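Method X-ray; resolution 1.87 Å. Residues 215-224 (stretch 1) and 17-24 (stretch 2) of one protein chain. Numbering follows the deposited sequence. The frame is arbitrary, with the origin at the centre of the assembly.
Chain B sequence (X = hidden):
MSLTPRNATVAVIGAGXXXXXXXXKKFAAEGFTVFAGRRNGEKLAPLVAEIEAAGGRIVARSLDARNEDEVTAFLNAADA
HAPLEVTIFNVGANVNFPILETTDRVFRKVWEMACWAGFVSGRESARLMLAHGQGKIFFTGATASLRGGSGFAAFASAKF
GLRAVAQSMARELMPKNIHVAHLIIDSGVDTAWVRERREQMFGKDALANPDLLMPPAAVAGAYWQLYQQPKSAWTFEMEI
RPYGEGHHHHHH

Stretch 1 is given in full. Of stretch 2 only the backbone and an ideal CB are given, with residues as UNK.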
# COMPACT_ATOMS: atom_id res chain seq x y z
N PRO B 215 -8.21 23.67 9.65
CA PRO B 215 -8.53 23.87 11.06
C PRO B 215 -8.59 22.61 11.93
O PRO B 215 -8.99 21.54 11.46
CB PRO B 215 -9.91 24.57 11.03
CG PRO B 215 -10.46 24.26 9.74
CD PRO B 215 -9.27 24.28 8.83
N PRO B 216 -8.18 22.75 13.19
CA PRO B 216 -8.30 21.73 14.22
C PRO B 216 -9.74 21.26 14.42
O PRO B 216 -9.95 20.10 14.76
CB PRO B 216 -7.78 22.44 15.46
CG PRO B 216 -6.88 23.49 14.94
CD PRO B 216 -7.53 23.97 13.71
N ALA B 217 -10.71 22.13 14.18
CA ALA B 217 -12.12 21.75 14.25
C ALA B 217 -12.52 20.69 13.21
O ALA B 217 -13.47 19.93 13.41
CB ALA B 217 -13.02 22.98 14.12
N ALA B 218 -11.77 20.63 12.10
CA ALA B 218 -12.03 19.65 11.05
C ALA B 218 -11.68 18.22 11.48
O ALA B 218 -12.45 17.29 11.22
CB ALA B 218 -11.28 20.02 9.78
N VAL B 219 -10.54 18.07 12.16
CA VAL B 219 -10.10 16.77 12.70
C VAL B 219 -11.11 16.23 13.72
O VAL B 219 -11.44 15.03 13.72
CB VAL B 219 -8.70 16.89 13.35
CG1 VAL B 219 -8.19 15.52 13.81
CG2 VAL B 219 -7.70 17.53 12.37
N ALA B 220 -11.62 17.12 14.57
CA ALA B 220 -12.63 16.75 15.56
C ALA B 220 -13.89 16.25 14.88
O ALA B 220 -14.49 15.27 15.33
CB ALA B 220 -12.93 17.92 16.47
N GLY B 221 -14.26 16.91 13.78
CA GLY B 221 -15.38 16.52 12.94
C GLY B 221 -15.20 15.14 12.36
O GLY B 221 -16.13 14.32 12.41
N ALA B 222 -14.00 14.86 11.84
CA ALA B 222 -13.64 13.53 11.31
C ALA B 222 -13.69 12.43 12.37
O ALA B 222 -14.18 11.32 12.11
CB ALA B 222 -12.26 13.57 10.63
N TYR B 223 -13.20 12.73 13.57
CA TYR B 223 -13.32 11.78 14.67
C TYR B 223 -14.77 11.55 15.06
O TYR B 223 -15.16 10.41 15.36
CB TYR B 223 -12.51 12.25 15.87
CG TYR B 223 -11.09 11.79 15.83
CD1 TYR B 223 -10.79 10.45 15.58
CD2 TYR B 223 -10.04 12.67 16.06
CE1 TYR B 223 -9.49 10.01 15.54
CE2 TYR B 223 -8.72 12.24 16.04
CZ TYR B 223 -8.46 10.89 15.78
OH TYR B 223 -7.19 10.40 15.75
N TRP B 224 -15.57 12.62 15.02
CA TRP B 224 -17.01 12.49 15.26
C TRP B 224 -17.68 11.64 14.17
O TRP B 224 -18.52 10.79 14.47
CB TRP B 224 -17.71 13.85 15.43
CG TRP B 224 -19.18 13.66 15.82
CD1 TRP B 224 -20.28 13.95 15.06
CD2 TRP B 224 -19.68 13.10 17.05
NE1 TRP B 224 -21.43 13.61 15.74
CE2 TRP B 224 -21.09 13.09 16.96
CE3 TRP B 224 -19.07 12.62 18.22
CZ2 TRP B 224 -21.90 12.61 17.99
CZ3 TRP B 224 -19.87 12.15 19.25
CH2 TRP B 224 -21.27 12.13 19.12
N UNK B 17 -2.62 20.36 22.36
CA UNK B 17 -2.59 21.12 21.11
C UNK B 17 -3.99 21.57 20.71
O UNK B 17 -4.97 21.26 21.39
CB UNK B 17 -1.97 20.28 19.99
N UNK B 18 -4.06 22.30 19.61
CA UNK B 18 -5.34 22.78 19.09
C UNK B 18 -6.26 21.63 18.63
O UNK B 18 -7.46 21.67 18.88
CB UNK B 18 -5.09 23.74 17.93
N UNK B 19 -5.68 20.62 17.99
CA UNK B 19 -6.43 19.45 17.56
C UNK B 19 -7.06 18.75 18.78
O UNK B 19 -8.27 18.53 18.81
CB UNK B 19 -5.52 18.49 16.79
N UNK B 20 -6.24 18.47 19.79
CA UNK B 20 -6.70 17.82 21.03
C UNK B 20 -7.79 18.58 21.76
O UNK B 20 -8.75 17.99 22.24
CB UNK B 20 -5.52 17.63 21.98
N UNK B 21 -7.63 19.90 21.83
CA UNK B 21 -8.62 20.79 22.46
C UNK B 21 -9.94 20.78 21.72
O UNK B 21 -11.01 20.76 22.34
CB UNK B 21 -8.09 22.22 22.53
N UNK B 22 -9.88 20.81 20.39
CA UNK B 22 -11.08 20.74 19.55
C UNK B 22 -11.78 19.40 19.65
O UNK B 22 -13.01 19.35 19.61
CB UNK B 22 -10.72 21.02 18.09
N UNK B 23 -11.01 18.33 19.77
CA UNK B 23 -11.60 17.00 19.97
C UNK B 23 -12.39 16.99 21.29
O UNK B 23 -13.52 16.52 21.32
CB UNK B 23 -10.52 15.92 19.98
N UNK B 24 -11.78 17.54 22.34
CA UNK B 24 -12.41 17.61 23.66
C UNK B 24 -13.69 18.45 23.59
O UNK B 24 -14.73 18.00 24.05
CB UNK B 24 -11.44 18.20 24.69

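Two helices pack here with axes 7.9 Å apart at closest approach and a crossing angle of -49°, and no hydrogen bond joins them; shape has to do the work.

Position 17 lies just before the helix, with phi/psi of -98/178 and nothing of stretch 1 near its ideal CB. The backbone asks for an N-cap, so Asp, Asn, Ser or Thr would serve. It is Asp-17, whose OD1 accepts from the backbone N of position 20 at 2.7 Å.

At position 18 the CA-to-CB bond points toward stretch 1, and the ideal CB already sits 3.5 Å from Pro-216 CG. Room near the root is tight, so a side chain must either stop there or turn out; Ala would fit, as would a longer chain that leaves. Tyr-18 takes the second course: its CB touches Pro-216 CG at 3.5 Å, and with chi1 at m the ring leads away.

Position 19 points sideways, its ideal CB 4.7 Å from Pro-216 CB and 4.9 Å from Val-219 CB. That apolar ground suits Val, Leu, Ile or Met. Ile-19 uses both neighbours: CG2 meets Val-219 CG1 at 3.7 Å, and CG1 lies 4.2 Å from Pro-216 CB.

Positions 20 and 21 have nothing of stretch 1 within reach of their ideal CB atoms, so this contact sets no preference between small and large. Gly-20 gives its N to the cap, and Ala-21 simply continues the helix.

Position 22 points toward stretch 1, its ideal CB 3.5 Å from Pro-216 O and 4.1 Å from both Ala-217 N and Ala-220 CB. A beta-branch looks risky so close in; Ala, or an unbranched stem such as Gln, Glu or Met, looks easier. Glu-22 lays its stem along Pro-216 and Ala-217, CG 3.6 Å from Pro-216 CB and 3.7 Å from Ala-217 N, while OE2 is hydrogen-bonded to a residue just outside the two stretches. Small Ala-220 lets the backbones close in, its CB 3.5 Å from Glu-22 O.

Position 23 points sideways, with Ala-220 CB 4.7 Å and Tyr-223 CD2 5.1 Å from its ideal CB. The gap calls for an apolar chain with reach: Leu, Ile or Met. In Ile-23, chi1 at m and chi2 at t bring the end nearer, setting CD1 3.6 Å from Tyr-223 CD2, oblique to the ring, with CG1 4.3 Å from Ala-220 CB.

Position 24 points away, leaving its choice to other surroundings; it is Ala-24, whose N bonds to Gly-20 O at 3.1 Å.

Stretch 2, residues 17-24: DYIGAEIA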
# COMPACT_ATOMS: atom_id res chain seq x y z
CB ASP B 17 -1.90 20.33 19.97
CG ASP B 17 -2.55 18.97 19.67
OD1 ASP B 17 -3.60 18.63 20.24
OD2 ASP B 17 -2.00 18.23 18.84
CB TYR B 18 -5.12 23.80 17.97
CG TYR B 18 -4.55 25.10 18.46
CD1 TYR B 18 -5.34 26.00 19.18
CD2 TYR B 18 -3.21 25.42 18.22
CE1 TYR B 18 -4.81 27.20 19.65
CE2 TYR B 18 -2.68 26.62 18.68
CZ TYR B 18 -3.49 27.50 19.39
OH TYR B 18 -2.97 28.69 19.85
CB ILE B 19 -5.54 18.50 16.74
CG1 ILE B 19 -5.22 19.13 15.39
CG2 ILE B 19 -6.24 17.18 16.50
CD1 ILE B 19 -4.08 18.46 14.66
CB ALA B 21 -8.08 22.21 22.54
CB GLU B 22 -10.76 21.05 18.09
CG GLU B 22 -10.47 22.52 17.81
CD GLU B 22 -11.61 23.45 18.21
OE1 GLU B 22 -12.80 23.11 17.98
OE2 GLU B 22 -11.29 24.52 18.74
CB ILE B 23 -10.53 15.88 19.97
CG1 ILE B 23 -9.89 15.73 18.58
CG2 ILE B 23 -11.14 14.58 20.39
CD1 ILE B 23 -8.62 14.89 18.57
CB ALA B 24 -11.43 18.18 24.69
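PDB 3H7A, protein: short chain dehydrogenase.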